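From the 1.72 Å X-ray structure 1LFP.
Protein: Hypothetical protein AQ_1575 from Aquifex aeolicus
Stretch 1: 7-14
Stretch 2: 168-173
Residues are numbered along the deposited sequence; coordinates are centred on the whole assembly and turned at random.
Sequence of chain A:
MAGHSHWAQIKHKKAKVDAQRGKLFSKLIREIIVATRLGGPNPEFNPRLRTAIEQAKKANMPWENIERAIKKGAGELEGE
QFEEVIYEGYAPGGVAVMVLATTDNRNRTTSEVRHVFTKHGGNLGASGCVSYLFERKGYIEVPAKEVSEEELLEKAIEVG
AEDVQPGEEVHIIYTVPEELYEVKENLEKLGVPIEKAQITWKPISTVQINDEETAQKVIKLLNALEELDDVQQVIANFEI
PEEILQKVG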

ATOM      1  N   TRP A   7       0.038   3.882  11.502  1.00 80.35           N
ATOM      2  CA  TRP A   7      -0.413   3.916  10.126  1.00 78.89           C
ATOM      3  C   TRP A   7      -0.989   2.609   9.620  1.00 80.07           C
ATOM      4  O   TRP A   7      -0.299   1.731   9.105  1.00 79.53           O
ATOM      5  N   ALA A   8      -2.299   2.535   9.807  1.00 75.21           N
ATOM      6  CA  ALA A   8      -3.163   1.434   9.436  1.00 78.14           C
ATOM      7  C   ALA A   8      -4.501   2.151   9.556  1.00 80.11           C
ATOM      8  O   ALA A   8      -5.536   1.552   9.852  1.00 80.65           O
ATOM      9  N   GLN A   9      -4.445   3.461   9.324  1.00 82.00           N
ATOM     10  CA  GLN A   9      -5.601   4.339   9.434  1.00 83.25           C
ATOM     11  C   GLN A   9      -6.441   4.532   8.191  1.00 83.84           C
ATOM     12  O   GLN A   9      -6.125   5.353   7.328  1.00 83.56           O
ATOM     13  N   ILE A  10      -7.510   3.761   8.088  1.00 86.03           N
ATOM     14  CA  ILE A  10      -8.485   3.858   7.024  1.00 86.73           C
ATOM     15  C   ILE A  10      -9.698   4.394   7.746  1.00 87.45           C
ATOM     16  O   ILE A  10     -10.828   4.321   7.252  1.00 87.40           O
ATOM     17  N   LYS A  11      -9.468   4.941   8.958  1.00 91.25           N
ATOM     18  CA  LYS A  11     -10.545   5.559   9.763  1.00 92.51           C
ATOM     19  C   LYS A  11     -11.530   4.578  10.420  1.00 92.72           C
ATOM     20  O   LYS A  11     -12.105   4.855  11.465  1.00 92.49           O
ATOM     21  N   HIS A  12     -11.734   3.442   9.789  1.00 92.12           N
ATOM     22  CA  HIS A  12     -12.658   2.444  10.300  1.00 92.35           C
ATOM     23  C   HIS A  12     -13.249   1.630   9.159  1.00 91.07           C
ATOM     24  O   HIS A  12     -14.303   1.964   8.614  1.00 91.10           O
ATOM     25  N   LYS A  13     -12.549   0.557   8.808  1.00 88.25           N
ATOM     26  CA  LYS A  13     -13.050  -0.265   7.680  1.00 86.27           C
ATOM     27  C   LYS A  13     -13.244   0.586   6.426  1.00 85.09           C
ATOM     28  O   LYS A  13     -14.343   1.074   6.153  1.00 84.90           O
ATOM     29  N   LYS A  14     -12.159   0.766   5.673  1.00 82.29           N
ATOM     30  CA  LYS A  14     -12.132   1.542   4.427  1.00 80.40           C
ATOM     31  C   LYS A  14     -12.305   3.048   4.736  1.00 78.96           C
ATOM     32  O   LYS A  14     -12.585   3.430   5.872  1.00 78.36           O
ATOM     33  N   GLU A 168      -7.327  -1.903  15.353  1.00 59.02           N
ATOM     34  CA  GLU A 168      -8.679  -1.630  15.826  1.00 59.99           C
ATOM     35  C   GLU A 168      -9.668  -1.942  14.724  1.00 59.58           C
ATOM     36  O   GLU A 168     -10.821  -2.275  14.973  1.00 59.72           O
ATOM     37  N   GLU A 169      -9.187  -1.825  13.496  1.00 48.75           N
ATOM     38  CA  GLU A 169      -9.994  -2.048  12.314  1.00 47.90           C
ATOM     39  C   GLU A 169      -9.388  -3.151  11.463  1.00 45.22           C
ATOM     40  O   GLU A 169     -10.090  -3.931  10.825  1.00 45.13           O
ATOM     41  N   VAL A 170      -8.065  -3.199  11.442  1.00 48.29           N
ATOM     42  CA  VAL A 170      -7.403  -4.213  10.662  1.00 43.02           C
ATOM     43  C   VAL A 170      -6.161  -4.748  11.350  1.00 40.18           C
ATOM     44  O   VAL A 170      -5.469  -4.051  12.109  1.00 38.60           O
ATOM     45  N   HIS A 171      -5.903  -6.018  11.104  1.00 32.51           N
ATOM     46  CA  HIS A 171      -4.739  -6.664  11.668  1.00 29.19           C
ATOM     47  C   HIS A 171      -3.780  -6.722  10.506  1.00 26.09           C
ATOM     48  O   HIS A 171      -4.196  -6.865   9.370  1.00 26.19           O
ATOM     49  N   ILE A 172      -2.496  -6.560  10.789  1.00 25.14           N
ATOM     50  CA  ILE A 172      -1.492  -6.573   9.757  1.00 23.87           C
ATOM     51  C   ILE A 172      -0.515  -7.710   9.942  1.00 23.62           C
ATOM     52  O   ILE A 172       0.020  -7.916  11.028  1.00 24.85           O
ATOM     53  N   ILE A 173      -0.236  -8.418   8.853  1.00 21.71           N
ATOM     54  CA  ILE A 173       0.690  -9.528   8.900  1.00 22.70           C
ATOM     55  C   ILE A 173       1.765  -9.293   7.873  1.00 21.70           C
ATOM     56  O   ILE A 173       1.461  -8.999   6.717  1.00 21.60           O
TER

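Close approach between polar atoms does not by itself make a hydrogen bond, and the contact between residues 7-14 and 168-173 of AQ_1575 illustrates the point. One stretch has no regular secondary structure, whereas the other enters a strand at Val170; together they bury a modest 284 Å², and no hydrogen bond joins them.

The apolar part is small and conventional. Ala8 directs its CB toward the strand, where Val170 (chi1 p) and Ile172 (chi1 m, chi2 t) point back at it. Ala8 CB lies 3.8 Å from Ile172 CD1 and 4.3 Å from Val170 CG1, both at van der Waals range. The alternation expected of a strand explains why these two share a face while His171, between them, turns away.

The polar part is dominated by Glu169, which loses more surface than any other residue here. With chi1 p and chi2 t, its side chain extends toward the loop and brings its carboxylate against the backbone of residues 8-13. Glu169 OE1 sits 2.8 Å from Ala8 O, but both atoms are acceptors in the absence of a proton on the acid. Glu169 OE2 comes within 2.6 Å of His12 N, yet the angle is too poor for a hydrogen bond; that amide instead makes a weak bond to Ile10 O, at 2.8 Å. Ile10 (chi1 p, chi2 t) is set sideways, but its end swings nearer, placing CG1 3.8 Å from Glu169 OE2.

The remaining side chains contribute little. Trp7, Gln9 and Lys11 point away, and Lys11 NZ folds back to make a weak hydrogen bond with Ile10 O at 3.0 Å. The contact also buries the amides Lys11 N and Lys13 N without partners, so proximity here outruns polar pairing.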

ATOM      1  CB  TRP A   7       0.673   4.458   9.199  1.00 64.84           C
ATOM      2  CG  TRP A   7       0.282   5.831   8.753  1.00 60.33           C
ATOM      3  CD1 TRP A   7      -0.233   6.818   9.542  1.00 59.09           C
ATOM      4  CD2 TRP A   7       0.244   6.336   7.413  1.00 57.61           C
ATOM      5  NE1 TRP A   7      -0.601   7.895   8.784  1.00 57.04           N
ATOM      6  CE2 TRP A   7      -0.319   7.630   7.471  1.00 56.45           C
ATOM      7  CE3 TRP A   7       0.626   5.821   6.168  1.00 56.08           C
ATOM      8  CZ2 TRP A   7      -0.513   8.420   6.333  1.00 55.21           C
ATOM      9  CZ3 TRP A   7       0.434   6.605   5.032  1.00 54.54           C
ATOM     10  CH2 TRP A   7      -0.132   7.889   5.123  1.00 54.56           C
ATOM     11  CB  ALA A   8      -3.057   0.323  10.463  1.00 80.36           C
ATOM     12  CB  GLN A   9      -5.169   5.715   9.927  1.00 88.35           C
ATOM     13  CG  GLN A   9      -6.326   6.689  10.067  1.00 89.79           C
ATOM     14  CD  GLN A   9      -5.875   8.083  10.442  1.00 90.70           C
ATOM     15  OE1 GLN A   9      -6.694   8.949  10.741  1.00 91.90           O
ATOM     16  NE2 GLN A   9      -4.566   8.309  10.423  1.00 91.60           N
ATOM     17  CB  ILE A  10      -8.740   2.509   6.353  1.00 87.07           C
ATOM     18  CG1 ILE A  10      -9.156   1.481   7.413  1.00 86.93           C
ATOM     19  CG2 ILE A  10      -7.523   2.030   5.578  1.00 86.55           C
ATOM     20  CD1 ILE A  10      -9.406   0.099   6.847  1.00 86.32           C
ATOM     21  CB  LYS A  11     -11.356   6.492   8.886  1.00 91.57           C
ATOM     22  CG  LYS A  11     -10.676   7.799   8.549  1.00 92.03           C
ATOM     23  CD  LYS A  11     -11.349   8.448   7.343  1.00 92.49           C
ATOM     24  CE  LYS A  11     -11.429   7.490   6.175  1.00 92.61           C
ATOM     25  NZ  LYS A  11     -10.105   6.893   5.844  1.00 92.04           N
ATOM     26  CB  HIS A  12     -13.757   2.952  11.230  1.00 95.56           C
ATOM     27  CG  HIS A  12     -14.364   4.278  10.787  1.00 97.86           C
ATOM     28  ND1 HIS A  12     -14.787   4.522   9.498  1.00 98.83           N
ATOM     29  CD2 HIS A  12     -14.611   5.411  11.486  1.00 98.87           C
ATOM     30  CE1 HIS A  12     -15.270   5.749   9.422  1.00 99.49           C
ATOM     31  NE2 HIS A  12     -15.174   6.310  10.613  1.00 99.50           N
ATOM     32  CB  LYS A  13     -14.341  -0.973   8.054  1.00 85.75           C
ATOM     33  CG  LYS A  13     -14.780  -2.012   7.040  1.00 85.00           C
ATOM     34  CD  LYS A  13     -16.162  -2.554   7.337  1.00 84.16           C
ATOM     35  CE  LYS A  13     -17.207  -1.458   7.250  1.00 83.66           C
ATOM     36  NZ  LYS A  13     -18.592  -1.997   7.274  1.00 83.61           N
ATOM     37  CB  LYS A  14     -13.110   0.937   3.406  1.00 80.75           C
ATOM     38  CG  LYS A  14     -12.473  -0.166   2.579  1.00 80.21           C
ATOM     39  CD  LYS A  14     -13.242  -0.464   1.303  1.00 79.34           C
ATOM     40  CE  LYS A  14     -14.375  -1.435   1.567  1.00 79.18           C
ATOM     41  NZ  LYS A  14     -15.348  -0.907   2.563  1.00 78.98           N
ATOM     42  CB  GLU A 168      -8.812  -0.156  16.221  1.00 59.21           C
ATOM     43  CG  GLU A 168      -8.417   0.165  17.651  1.00 62.90           C
ATOM     44  CD  GLU A 168      -9.373  -0.434  18.672  1.00 64.91           C
ATOM     45  OE1 GLU A 168      -9.235  -0.110  19.871  1.00 66.49           O
ATOM     46  OE2 GLU A 168     -10.259  -1.227  18.281  1.00 66.81           O
ATOM     47  CB  GLU A 169     -10.043  -0.753  11.520  1.00 58.54           C
ATOM     48  CG  GLU A 169      -8.714  -0.019  11.546  1.00 62.81           C
ATOM     49  CD  GLU A 169      -8.874   1.458  11.277  1.00 64.84           C
ATOM     50  OE1 GLU A 169      -7.859   2.195  11.303  1.00 65.72           O
ATOM     51  OE2 GLU A 169     -10.025   1.881  11.042  1.00 66.68           O
ATOM     52  CB  VAL A 170      -7.048  -3.685   9.248  1.00 42.46           C
ATOM     53  CG1 VAL A 170      -6.008  -2.565   9.335  1.00 42.54           C
ATOM     54  CG2 VAL A 170      -6.546  -4.815   8.393  1.00 40.95           C
ATOM     55  CB  HIS A 171      -5.117  -8.053  12.175  1.00 28.94           C
ATOM     56  CG  HIS A 171      -6.135  -8.032  13.280  1.00 31.93           C
ATOM     57  ND1 HIS A 171      -6.018  -7.213  14.385  1.00 33.44           N
ATOM     58  CD2 HIS A 171      -7.250  -8.775  13.480  1.00 31.79           C
ATOM     59  CE1 HIS A 171      -7.014  -7.460  15.219  1.00 34.47           C
ATOM     60  NE2 HIS A 171      -7.776  -8.406  14.695  1.00 31.87           N
ATOM     61  CB  ILE A 172      -0.705  -5.268   9.770  1.00 33.55           C
ATOM     62  CG1 ILE A 172      -1.626  -4.118   9.364  1.00 35.57           C
ATOM     63  CG2 ILE A 172       0.520  -5.395   8.890  1.00 34.91           C
ATOM     64  CD1 ILE A 172      -1.021  -2.741   9.622  1.00 34.47           C
ATOM     65  CB  ILE A 173      -0.031 -10.851   8.583  1.00 23.26           C
ATOM     66  CG1 ILE A 173      -0.974 -11.192   9.742  1.00 25.85           C
ATOM     67  CG2 ILE A 173       0.999 -11.990   8.367  1.00 26.29           C
ATOM     68  CD1 ILE A 173      -1.930 -12.345   9.447  1.00 25.67           C
TER